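Local coordinates for protein transferrin (Manduca sexta, PDB 6WB6) that binds one ferric ion per molecule together with a carbonate anion and transports iron as a secreted insect transferrin, at residues 124-128 and 151-155; 141-147 and 346-351. All coordinates share one frame. Residues are numbered along the deposited sequence.

Contact 1: residues 124-128 and 151-155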
ATOM      1  N   TYR A 124      -4.631   9.377  16.983  1.00 15.67           N
ATOM      2  CA  TYR A 124      -5.052  10.056  15.762  1.00 18.43           C
ATOM      3  C   TYR A 124      -6.466   9.709  15.290  1.00 20.21           C
ATOM      4  O   TYR A 124      -7.337  10.590  15.246  1.00 19.37           O
ATOM      5  CB  TYR A 124      -4.045   9.744  14.673  1.00 15.77           C
ATOM      6  CG  TYR A 124      -4.184  10.548  13.438  1.00 13.68           C
ATOM      7  CD1 TYR A 124      -3.520  11.762  13.296  1.00 13.00           C
ATOM      8  CD2 TYR A 124      -4.963  10.096  12.387  1.00 18.63           C
ATOM      9  CE1 TYR A 124      -3.628  12.503  12.124  1.00 17.82           C
ATOM     10  CE2 TYR A 124      -5.090  10.837  11.209  1.00 21.22           C
ATOM     11  CZ  TYR A 124      -4.426  12.028  11.077  1.00 22.22           C
ATOM     12  OH  TYR A 124      -4.557  12.741   9.892  1.00 17.69           O
ATOM     13  N   LYS A 125      -6.691   8.444  14.919  1.00 14.23           N
ATOM     14  CA  LYS A 125      -7.980   8.026  14.389  1.00 18.49           C
ATOM     15  C   LYS A 125      -9.086   8.190  15.406  1.00 14.85           C
ATOM     16  O   LYS A 125     -10.171   8.655  15.071  1.00 21.37           O
ATOM     17  CB  LYS A 125      -7.920   6.572  13.924  1.00 25.96           C
ATOM     18  CG  LYS A 125      -6.822   6.315  12.895  1.00 25.45           C
ATOM     19  CD  LYS A 125      -6.936   4.967  12.237  1.00 20.18           C
ATOM     20  CE  LYS A 125      -6.514   3.836  13.166  1.00 25.02           C
ATOM     21  NZ  LYS A 125      -6.749   2.489  12.515  1.00 29.38           N
ATOM     22  N   ILE A 126      -8.841   7.805  16.650  1.00 13.29           N
ATOM     23  CA  ILE A 126      -9.868   7.939  17.676  1.00 18.31           C
ATOM     24  C   ILE A 126     -10.088   9.434  17.926  1.00 13.74           C
ATOM     25  O   ILE A 126     -11.226   9.922  17.796  1.00 18.67           O
ATOM     26  CB  ILE A 126      -9.468   7.149  18.934  1.00 17.65           C
ATOM     27  CG1 ILE A 126      -9.589   5.640  18.640  1.00 18.90           C
ATOM     28  CG2 ILE A 126     -10.282   7.551  20.157  1.00 14.98           C
ATOM     29  CD1 ILE A 126      -9.319   4.779  19.821  1.00 18.58           C
ATOM     30  N   PRO A 127      -9.060  10.211  18.245  1.00 15.37           N
ATOM     31  CA  PRO A 127      -9.315  11.646  18.451  1.00 15.25           C
ATOM     32  C   PRO A 127     -10.067  12.278  17.293  1.00 23.76           C
ATOM     33  O   PRO A 127     -10.985  13.077  17.505  1.00 20.47           O
ATOM     34  CB  PRO A 127      -7.911  12.217  18.611  1.00 15.61           C
ATOM     35  CG  PRO A 127      -7.164  11.157  19.273  1.00 19.92           C
ATOM     36  CD  PRO A 127      -7.682   9.856  18.661  1.00 17.51           C
ATOM     37  N   LEU A 128      -9.703  11.944  16.061  1.00 20.18           N
ATOM     38  CA  LEU A 128     -10.424  12.521  14.940  1.00 18.96           C
ATOM     39  C   LEU A 128     -11.872  12.068  14.948  1.00 20.66           C
ATOM     40  O   LEU A 128     -12.771  12.878  14.702  1.00 20.36           O
ATOM     41  CB  LEU A 128      -9.741  12.166  13.627  1.00 20.96           C
ATOM     42  CG  LEU A 128      -8.547  13.026  13.238  1.00 17.96           C
ATOM     43  CD1 LEU A 128      -7.732  12.385  12.126  1.00 22.77           C
ATOM     44  CD2 LEU A 128      -8.982  14.389  12.791  1.00 22.84           C
ATOM     45  N   GLU A 151      -8.034  16.360   7.077  1.00 16.85           N
ATOM     46  CA  GLU A 151      -7.779  16.016   8.477  1.00 24.85           C
ATOM     47  C   GLU A 151      -6.629  16.813   9.037  1.00 20.17           C
ATOM     48  O   GLU A 151      -6.689  17.296  10.169  1.00 23.68           O
ATOM     49  CB  GLU A 151      -7.415  14.538   8.605  1.00 26.43           C
ATOM     50  CG  GLU A 151      -8.456  13.613   8.215  1.00 21.80           C
ATOM     51  CD  GLU A 151      -7.951  12.178   8.104  1.00 20.66           C
ATOM     52  OE1 GLU A 151      -6.745  11.887   8.366  1.00 21.86           O
ATOM     53  OE2 GLU A 151      -8.795  11.335   7.772  1.00 26.87           O
ATOM     54  N   LEU A 152      -5.530  16.864   8.285  1.00 14.40           N
ATOM     55  CA  LEU A 152      -4.343  17.572   8.724  1.00 21.20           C
ATOM     56  C   LEU A 152      -4.608  19.069   8.821  1.00 26.72           C
ATOM     57  O   LEU A 152      -4.099  19.742   9.723  1.00 22.90           O
ATOM     58  CB  LEU A 152      -3.203  17.306   7.746  1.00 18.29           C
ATOM     59  CG  LEU A 152      -2.756  15.841   7.631  1.00 21.27           C
ATOM     60  CD1 LEU A 152      -1.976  15.589   6.321  1.00 24.99           C
ATOM     61  CD2 LEU A 152      -1.918  15.470   8.856  1.00 25.12           C
ATOM     62  N   LYS A 153      -5.385  19.612   7.885  1.00 22.98           N
ATOM     63  CA  LYS A 153      -5.777  21.011   7.987  1.00 22.22           C
ATOM     64  C   LYS A 153      -6.619  21.211   9.229  1.00 20.86           C
ATOM     65  O   LYS A 153      -6.355  22.107  10.036  1.00 28.24           O
ATOM     66  CB  LYS A 153      -6.537  21.441   6.737  1.00 26.17           C
ATOM     67  CG  LYS A 153      -6.947  22.906   6.724  1.00 22.26           C
ATOM     68  CD  LYS A 153      -7.476  23.287   5.338  1.00 20.38           C
ATOM     69  N   ALA A 154      -7.572  20.305   9.444  1.00 15.06           N
ATOM     70  CA  ALA A 154      -8.433  20.385  10.612  1.00 21.66           C
ATOM     71  C   ALA A 154      -7.603  20.361  11.891  1.00 17.54           C
ATOM     72  O   ALA A 154      -7.789  21.189  12.782  1.00 20.96           O
ATOM     73  CB  ALA A 154      -9.447  19.239  10.587  1.00 14.49           C
ATOM     74  N   LEU A 155      -6.688  19.412  12.007  1.00 23.45           N
ATOM     75  CA  LEU A 155      -5.885  19.363  13.219  1.00 18.19           C
ATOM     76  C   LEU A 155      -5.043  20.633  13.383  1.00 18.14           C
ATOM     77  O   LEU A 155      -5.022  21.230  14.464  1.00 20.21           O
ATOM     78  CB  LEU A 155      -5.030  18.107  13.204  1.00 17.88           C
ATOM     79  CG  LEU A 155      -5.899  16.851  13.416  1.00 22.84           C
ATOM     80  CD1 LEU A 155      -5.198  15.626  12.868  1.00 25.11           C
ATOM     81  CD2 LEU A 155      -6.282  16.663  14.924  1.00 15.47           C
TER
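The two helical segments cross at 70° between their N-to-C directions, with the axes still 12.1 Å apart at closest approach, so the space between them is bridged by side chains. The backbones come nearest where the CA of L128 lies 7.8 Å from the CA of E151. Residues 124-128 form a turn near the start of helix 121-131, closed by the bond from L128 N to Y124 O at 2.8 Å; the helix kinks at P127, whose ring nitrogen has no hydrogen to give to the turn before. Y124 directly follows G123 of the carbonate pocket, so the contact packs helix 121-131, next to the anion site, against helix 147-158. Y124, with a t chi1, carries its ring across the gap, and its OH donates to E151 OE1 at 2.8 Å, the carboxylate oxygen lying near the ring plane. L152 CD2 sits 3.9 Å from Y124 OH, flanking the bond. The apolar part centres on L155, whose CD1 meets Y124 CE1 at 3.6 Å and L128 CD2 at 4.0 Å, filling the space beside both. The E151 carboxylate has further partners, hydrogen-bonding H346 and forming salt bridges with R344 and K148. A buried acid is therefore well satisfied, and the tyrosine hydroxyl is tied to a charged cluster.

Contact 2: residues 141-147 and 346-351; sequences NDHSISP and HGAPEL
P147 sets its CB over one face of the H346 imidazole, a CH-pi contact 3.7 Å from the ring centroid and 22° off the normal. Neither segment is regular until P147 starts a helix; G347 sits at phi/psi 87/147, and the CA atoms come closest at N141 and H346, 5.7 Å apart. N141 (chi1 p) donates from ND2 to A348 O at 3.0 Å. H143 (chi1 m) gives a weak bond from NE2 to the O of cis P349, also 3.0 Å, and its CE1 lies 3.8 Å from L351 CB at the ring edge. L351 (chi1 t, chi2 p) brings CD2 to 3.4 Å from P147 CD. D142 OD1 accepts from S144 N at 3.0 Å, an Asx turn; E350 OE2 accepts from H346 N at 2.8 Å. This is interlobe packing away from the iron site: the N-lobe loop, whose S146 N-caps helix 147-158, meets the segment running from helix 338-342 into strand 352-357, which opens the C-lobe; helix 597-611 touches S146 and L351.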
ATOM      1  N   ASN A 141     -14.687  18.598   4.766  1.00 24.94           N
ATOM      2  CA  ASN A 141     -15.261  18.280   3.468  1.00 36.10           C
ATOM      3  C   ASN A 141     -14.949  19.346   2.427  1.00 45.66           C
ATOM      4  O   ASN A 141     -15.700  19.512   1.464  1.00 40.65           O
ATOM      5  CB  ASN A 141     -16.769  18.074   3.588  1.00 38.35           C
ATOM      6  CG  ASN A 141     -17.517  19.347   3.929  1.00 48.30           C
ATOM      7  OD1 ASN A 141     -16.931  20.329   4.398  1.00 44.47           O
ATOM      8  ND2 ASN A 141     -18.835  19.331   3.701  1.00 46.43           N
ATOM      9  N   ASP A 142     -13.855  20.083   2.621  1.00 37.30           N
ATOM     10  CA  ASP A 142     -13.305  20.931   1.573  1.00 34.90           C
ATOM     11  C   ASP A 142     -12.863  20.011   0.447  1.00 32.71           C
ATOM     12  O   ASP A 142     -11.933  19.222   0.610  1.00 40.73           O
ATOM     13  CB  ASP A 142     -12.154  21.781   2.135  1.00 35.02           C
ATOM     14  CG  ASP A 142     -11.461  22.634   1.074  1.00 38.25           C
ATOM     15  OD1 ASP A 142     -11.868  22.594  -0.090  1.00 31.44           O
ATOM     16  OD2 ASP A 142     -10.490  23.346   1.416  1.00 52.03           O
ATOM     17  N   HIS A 143     -13.540  20.058  -0.693  1.00 39.13           N
ATOM     18  CA  HIS A 143     -13.217  19.117  -1.753  1.00 35.68           C
ATOM     19  C   HIS A 143     -12.202  19.660  -2.748  1.00 33.22           C
ATOM     20  O   HIS A 143     -11.880  18.969  -3.715  1.00 31.97           O
ATOM     21  CB  HIS A 143     -14.491  18.668  -2.460  1.00 55.06           C
ATOM     22  CG  HIS A 143     -15.250  17.630  -1.693  1.00 62.87           C
ATOM     23  ND1 HIS A 143     -14.798  16.334  -1.552  1.00 48.50           N
ATOM     24  CD2 HIS A 143     -16.408  17.705  -0.993  1.00 51.05           C
ATOM     25  CE1 HIS A 143     -15.658  15.649  -0.820  1.00 52.99           C
ATOM     26  NE2 HIS A 143     -16.643  16.457  -0.469  1.00 55.95           N
ATOM     27  N   SER A 144     -11.634  20.845  -2.504  1.00 39.12           N
ATOM     28  CA  SER A 144     -10.465  21.225  -3.286  1.00 33.48           C
ATOM     29  C   SER A 144      -9.252  20.376  -2.922  1.00 36.99           C
ATOM     30  O   SER A 144      -8.309  20.288  -3.720  1.00 41.51           O
ATOM     31  CB  SER A 144     -10.162  22.722  -3.120  1.00 36.58           C
ATOM     32  OG  SER A 144     -10.369  23.170  -1.787  1.00 43.92           O
ATOM     33  N   ILE A 145      -9.269  19.699  -1.771  1.00 29.08           N
ATOM     34  CA  ILE A 145      -8.152  18.866  -1.351  1.00 29.00           C
ATOM     35  C   ILE A 145      -8.661  17.474  -0.969  1.00 33.44           C
ATOM     36  O   ILE A 145      -9.862  17.221  -0.882  1.00 33.69           O
ATOM     37  CB  ILE A 145      -7.372  19.493  -0.180  1.00 23.16           C
ATOM     38  CG1 ILE A 145      -8.304  19.706   1.008  1.00 23.54           C
ATOM     39  CG2 ILE A 145      -6.733  20.808  -0.603  1.00 26.69           C
ATOM     40  CD1 ILE A 145      -7.606  20.351   2.247  1.00 30.97           C
ATOM     41  N   SER A 146      -7.716  16.574  -0.731  1.00 24.79           N
ATOM     42  CA  SER A 146      -8.034  15.204  -0.393  1.00 20.24           C
ATOM     43  C   SER A 146      -8.530  15.063   1.040  1.00 21.43           C
ATOM     44  O   SER A 146      -8.297  15.932   1.886  1.00 19.36           O
ATOM     45  CB  SER A 146      -6.802  14.343  -0.546  1.00 23.15           C
ATOM     46  OG  SER A 146      -5.870  14.729   0.440  1.00 19.53           O
ATOM     47  N   PRO A 147      -9.206  13.947   1.347  1.00 24.87           N
ATOM     48  CA  PRO A 147      -9.567  13.673   2.745  1.00 18.46           C
ATOM     49  C   PRO A 147      -8.389  13.678   3.716  1.00 18.44           C
ATOM     50  O   PRO A 147      -8.551  14.145   4.844  1.00 24.60           O
ATOM     51  CB  PRO A 147     -10.214  12.288   2.655  1.00 25.65           C
ATOM     52  CG  PRO A 147     -10.864  12.285   1.285  1.00 24.03           C
ATOM     53  CD  PRO A 147      -9.916  13.055   0.407  1.00 26.97           C
ATOM     54  N   HIS A 346     -15.386  12.186   6.689  1.00 24.26           N
ATOM     55  CA  HIS A 346     -15.023  13.596   6.713  1.00 25.40           C
ATOM     56  C   HIS A 346     -16.234  14.500   6.493  1.00 34.10           C
ATOM     57  O   HIS A 346     -16.079  15.679   6.155  1.00 30.69           O
ATOM     58  CB  HIS A 346     -13.930  13.850   5.678  1.00 30.66           C
ATOM     59  CG  HIS A 346     -12.697  13.028   5.908  1.00 24.85           C
ATOM     60  ND1 HIS A 346     -12.552  11.744   5.418  1.00 24.26           N
ATOM     61  CD2 HIS A 346     -11.565  13.296   6.607  1.00 35.60           C
ATOM     62  CE1 HIS A 346     -11.382  11.262   5.802  1.00 28.36           C
ATOM     63  NE2 HIS A 346     -10.761  12.185   6.522  1.00 24.35           N
ATOM     64  N   GLY A 347     -17.432  13.989   6.733  1.00 37.83           N
ATOM     65  CA  GLY A 347     -18.628  14.755   6.467  1.00 33.65           C
ATOM     66  C   GLY A 347     -19.101  14.587   5.040  1.00 36.38           C
ATOM     67  O   GLY A 347     -18.312  14.427   4.109  1.00 26.41           O
ATOM     68  N   ALA A 348     -20.419  14.635   4.870  1.00 45.34           N
ATOM     69  CA  ALA A 348     -21.003  14.537   3.542  1.00 45.85           C
ATOM     70  C   ALA A 348     -20.592  15.730   2.679  1.00 42.16           C
ATOM     71  O   ALA A 348     -20.440  16.849   3.183  1.00 42.17           O
ATOM     72  CB  ALA A 348     -22.521  14.469   3.646  1.00 33.41           C
ATOM     73  N   PRO A 349     -20.376  15.522   1.372  1.00 43.76           N
ATOM     74  CA  PRO A 349     -20.389  14.204   0.720  1.00 50.19           C
ATOM     75  C   PRO A 349     -19.061  13.468   0.918  1.00 44.79           C
ATOM     76  O   PRO A 349     -18.028  14.041   0.583  1.00 50.88           O
ATOM     77  CB  PRO A 349     -20.607  14.551  -0.752  1.00 48.11           C
ATOM     78  CG  PRO A 349     -19.929  15.894  -0.911  1.00 39.93           C
ATOM     79  CD  PRO A 349     -20.014  16.595   0.432  1.00 42.95           C
ATOM     80  N   GLU A 350     -19.069  12.240   1.441  1.00 33.61           N
ATOM     81  CA  GLU A 350     -17.820  11.501   1.569  1.00 32.95           C
ATOM     82  C   GLU A 350     -17.178  11.326   0.189  1.00 37.32           C
ATOM     83  O   GLU A 350     -17.838  10.947  -0.784  1.00 38.17           O
ATOM     84  CB  GLU A 350     -18.077  10.151   2.243  1.00 33.91           C
ATOM     85  CG  GLU A 350     -18.813  10.235   3.616  1.00 41.72           C
ATOM     86  CD  GLU A 350     -17.964  10.807   4.758  1.00 31.43           C
ATOM     87  OE1 GLU A 350     -18.540  11.115   5.817  1.00 33.87           O
ATOM     88  OE2 GLU A 350     -16.733  10.940   4.612  1.00 24.29           O
ATOM     89  N   LEU A 351     -15.890  11.625   0.090  1.00 29.05           N
ATOM     90  CA  LEU A 351     -15.257  11.602  -1.221  1.00 27.85           C
ATOM     91  C   LEU A 351     -15.084  10.168  -1.687  1.00 25.05           C
ATOM     92  O   LEU A 351     -14.743   9.280  -0.906  1.00 25.73           O
ATOM     93  CB  LEU A 351     -13.903  12.309  -1.202  1.00 26.72           C
ATOM     94  CG  LEU A 351     -13.213  12.345  -2.567  1.00 24.50           C
ATOM     95  CD1 LEU A 351     -14.033  13.142  -3.593  1.00 38.24           C
ATOM     96  CD2 LEU A 351     -11.825  12.899  -2.454  1.00 26.97           C
TER

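The centres of contacts 1 and 2 lie 14 Å apart on the same side of the chain's centre, and helix 147-158 ties them together: P147 of contact 2 begins it, and E151 of contact 1 lies one turn further on. Along the chain the segments alternate, in the order 124-128, 141-147, 151-155, 346-351. The two contacts touch directly through a probable hydrogen bond between E151 OE2 and H346 NE2, 2.5 Å long, and more loosely where K153 CD packs on I145 CD1 at 4.3 Å. Together they join helix 121-131, beside the carbonate site in the N-lobe, through helix 147-158 to the segment entering the C-lobe.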